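Local coordinates for heme utilization carrier protein (PDB 6U9J) that probably carries heme in the cytosol, as a heme utilization carrier of the ChuX/HutX family linked to anaerobic heme degradation, at residues A[42-47]-A[77-82]. Residues are numbered along the deposited sequence; the frame is centred on the assembly and turned at random. Where two conformers were deposited one is given.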
ATOM      1  N   ASP A  42      21.192   5.614  -1.089  1.00 23.14           N
ATOM      2  CA  ASP A  42      21.565   6.240  -2.356  1.00 27.58           C
ATOM      3  C   ASP A  42      21.673   5.245  -3.506  1.00 27.23           C
ATOM      4  O   ASP A  42      21.851   5.661  -4.655  1.00 25.55           O
ATOM      5  CB  ASP A  42      22.889   6.995  -2.215  1.00 31.70           C
ATOM      6  CG  ASP A  42      24.064   6.074  -1.942  1.00 35.53           C
ATOM      7  OD1 ASP A  42      23.914   5.122  -1.156  1.00 45.02           O
ATOM      8  OD2 ASP A  42      25.145   6.298  -2.530  1.00 50.60           O
ATOM      9  N   LYS A  43      21.582   3.946  -3.238  1.00 20.84           N
ATOM     10  CA  LYS A  43      21.511   2.951  -4.295  0.63 21.52           C
ATOM     11  C   LYS A  43      20.090   2.744  -4.798  1.00 18.87           C
ATOM     12  O   LYS A  43      19.863   1.845  -5.609  1.00 19.29           O
ATOM     13  CB  LYS A  43      22.080   1.615  -3.809  0.63 22.34           C
ATOM     14  CG  LYS A  43      23.547   1.673  -3.443  0.63 25.69           C
ATOM     15  CD  LYS A  43      24.394   2.052  -4.646  0.63 27.90           C
ATOM     16  CE  LYS A  43      25.812   1.500  -4.503  0.63 38.33           C
ATOM     17  NZ  LYS A  43      26.771   2.181  -5.414  0.63 41.55           N
ATOM     18  N   PHE A  44      19.139   3.570  -4.349  1.00 16.75           N
ATOM     19  CA  PHE A  44      17.746   3.394  -4.740  1.00 17.74           C
ATOM     20  C   PHE A  44      17.570   3.300  -6.251  1.00 18.71           C
ATOM     21  O   PHE A  44      16.914   2.379  -6.754  1.00 18.90           O
ATOM     22  CB  PHE A  44      16.900   4.540  -4.173  1.00 19.80           C
ATOM     23  CG  PHE A  44      15.438   4.431  -4.509  1.00 18.23           C
ATOM     24  CD1 PHE A  44      14.930   5.006  -5.671  1.00 18.41           C
ATOM     25  CD2 PHE A  44      14.575   3.750  -3.666  1.00 18.76           C
ATOM     26  CE1 PHE A  44      13.594   4.882  -5.987  1.00 17.61           C
ATOM     27  CE2 PHE A  44      13.234   3.633  -3.979  1.00 21.51           C
ATOM     28  CZ  PHE A  44      12.749   4.203  -5.136  1.00 20.54           C
ATOM     29  N   ASP A  45      18.082   4.287  -7.000  1.00 17.42           N
ATOM     30  CA  ASP A  45      17.860   4.263  -8.439  1.00 19.79           C
ATOM     31  C   ASP A  45      18.452   3.015  -9.076  1.00 17.79           C
ATOM     32  O   ASP A  45      17.837   2.415  -9.963  1.00 19.36           O
ATOM     33  CB  ASP A  45      18.456   5.513  -9.095  1.00 18.50           C
ATOM     34  CG  ASP A  45      17.639   6.760  -8.850  1.00 27.95           C
ATOM     35  OD1 ASP A  45      16.417   6.663  -8.623  1.00 23.35           O
ATOM     36  OD2 ASP A  45      18.229   7.859  -8.919  1.00 30.09           O
ATOM     37  N   THR A  46      19.665   2.630  -8.666  1.00 20.35           N
ATOM     38  CA  THR A  46      20.290   1.432  -9.222  1.00 20.23           C
ATOM     39  C   THR A  46      19.434   0.195  -8.965  1.00 17.32           C
ATOM     40  O   THR A  46      19.205  -0.613  -9.874  1.00 20.03           O
ATOM     41  CB  THR A  46      21.689   1.254  -8.624  1.00 25.10           C
ATOM     42  OG1 THR A  46      22.530   2.336  -9.048  1.00 30.36           O
ATOM     43  CG2 THR A  46      22.311  -0.061  -9.062  1.00 27.08           C
ATOM     44  N   VAL A  47      18.927   0.052  -7.741  1.00 20.32           N
ATOM     45  CA  VAL A  47      18.118  -1.116  -7.398  1.00 17.15           C
ATOM     46  C   VAL A  47      16.786  -1.065  -8.132  1.00 19.76           C
ATOM     47  O   VAL A  47      16.369  -2.037  -8.776  1.00 19.24           O
ATOM     48  CB  VAL A  47      17.910  -1.195  -5.875  1.00 20.11           C
ATOM     49  CG1 VAL A  47      16.874  -2.270  -5.527  1.00 17.30           C
ATOM     50  CG2 VAL A  47      19.246  -1.445  -5.164  1.00 20.23           C
ATOM     51  N   GLY A  77      10.064   5.081 -12.781  1.00 20.94           N
ATOM     52  CA  GLY A  77       9.669   6.307 -12.122  1.00 21.92           C
ATOM     53  C   GLY A  77      10.645   7.433 -12.385  1.00 25.05           C
ATOM     54  O   GLY A  77      11.710   7.240 -12.977  1.00 25.76           O
ATOM     55  N   PHE A  78      10.266   8.619 -11.921  1.00 23.98           N
ATOM     56  CA  PHE A  78      11.097   9.808 -12.054  1.00 20.09           C
ATOM     57  C   PHE A  78      11.044  10.600 -10.758  1.00 22.33           C
ATOM     58  O   PHE A  78      10.023  10.611 -10.062  1.00 22.04           O
ATOM     59  CB  PHE A  78      10.641  10.691 -13.239  1.00 24.47           C
ATOM     60  CG  PHE A  78       9.212  11.160 -13.139  1.00 28.11           C
ATOM     61  CD1 PHE A  78       8.165  10.343 -13.559  1.00 26.79           C
ATOM     62  CD2 PHE A  78       8.915  12.410 -12.615  1.00 26.96           C
ATOM     63  CE1 PHE A  78       6.851  10.764 -13.454  1.00 25.38           C
ATOM     64  CE2 PHE A  78       7.594  12.853 -12.514  1.00 22.99           C
ATOM     65  CZ  PHE A  78       6.564  12.035 -12.942  1.00 25.87           C
ATOM     66  N   HIS A  79      12.148  11.280 -10.441  1.00 21.21           N
ATOM     67  CA  HIS A  79      12.233  12.099  -9.241  1.00 17.98           C
ATOM     68  C   HIS A  79      11.745  13.516  -9.532  1.00 21.57           C
ATOM     69  O   HIS A  79      12.116  14.104 -10.552  1.00 25.23           O
ATOM     70  CB  HIS A  79      13.668  12.146  -8.713  1.00 18.27           C
ATOM     71  CG  HIS A  79      14.181  10.820  -8.232  1.00 20.53           C
ATOM     72  ND1 HIS A  79      14.006  10.384  -6.941  1.00 22.40           N
ATOM     73  CD2 HIS A  79      14.904   9.868  -8.864  1.00 22.07           C
ATOM     74  CE1 HIS A  79      14.577   9.195  -6.801  1.00 22.29           C
ATOM     75  NE2 HIS A  79      15.120   8.858  -7.954  1.00 20.83           N
ATOM     76  N   ARG A  80      10.932  14.063  -8.627  1.00 20.31           N
ATOM     77  CA  ARG A  80      10.469  15.454  -8.739  1.00 21.01           C
ATOM     78  C   ARG A  80      10.081  15.948  -7.353  1.00 25.45           C
ATOM     79  O   ARG A  80       9.216  15.352  -6.702  1.00 27.91           O
ATOM     80  CB  ARG A  80       9.292  15.549  -9.709  1.00 20.60           C
ATOM     81  CG  ARG A  80       9.007  16.967 -10.232  1.00 22.97           C
ATOM     82  CD  ARG A  80       7.655  16.990 -10.934  1.00 33.55           C
ATOM     83  NE  ARG A  80       7.188  18.351 -11.177  1.00 41.48           N
ATOM     84  CZ  ARG A  80       7.356  19.001 -12.321  1.00 33.41           C
ATOM     85  NH1 ARG A  80       7.976  18.408 -13.331  1.00 30.64           N
ATOM     86  NH2 ARG A  80       6.892  20.243 -12.452  1.00 28.96           N
ATOM     87  N   HIS A  81      10.732  17.023  -6.892  1.00 28.51           N
ATOM     88  CA  HIS A  81      10.378  17.685  -5.633  1.00 31.52           C
ATOM     89  C   HIS A  81      10.385  16.729  -4.444  1.00 34.70           C
ATOM     90  O   HIS A  81       9.530  16.805  -3.557  1.00 30.21           O
ATOM     91  CB  HIS A  81       9.016  18.372  -5.738  1.00 37.27           C
ATOM     92  CG  HIS A  81       9.015  19.573  -6.625  1.00 38.70           C
ATOM     93  ND1 HIS A  81       9.976  20.557  -6.540  1.00 49.16           N
ATOM     94  CD2 HIS A  81       8.167  19.956  -7.608  1.00 38.44           C
ATOM     95  CE1 HIS A  81       9.726  21.490  -7.441  1.00 52.89           C
ATOM     96  NE2 HIS A  81       8.635  21.150  -8.101  1.00 51.82           N
ATOM     97  N   GLY A  82      11.362  15.826  -4.415  1.00 25.12           N
ATOM     98  CA  GLY A  82      11.516  14.915  -3.304  1.00 28.09           C
ATOM     99  C   GLY A  82      10.743  13.618  -3.412  1.00 26.43           C
ATOM    100  O   GLY A  82      10.989  12.704  -2.613  1.00 34.88           O
TER
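H79 and D45 meet in a histidine-carboxylate hydrogen bond that ties strand 77-80, an outer strand of the small three-stranded antiparallel sheet, to the first turn of helix 44-51. H79 NE2 donates to D45 OD1 over 2.6 Å, nearly straight at 173°. The acceptor lies in the imidazole plane and offers its syn lone pair, on the side of its other oxygen, OD2. The carboxylate is nevertheless turned 66° against the ring, so the two flat groups are far from coplanar. The bond places a proton on NE2 and holds that edge of the ring towards the carboxylate. H79 points its CB at the helix, whereas D45 starts off to one side and brings its carboxylate round, CG anti to the carbonyl carbon (chi1 -75°). Beside this bond the buried F44 brings CD1 to 4.4 Å from H79 CE1, a loose and oblique approach near the imidazole edge. F84, on the adjoining strand 83-86, meets both rings, edge-to-face with F44, while W48, one turn along the helix, also packs on F44. A98 touches both F44 and H79. At the start of the helix, K43 holds the N-cap position, and its carbonyl O accepts V47 N at 2.9 Å.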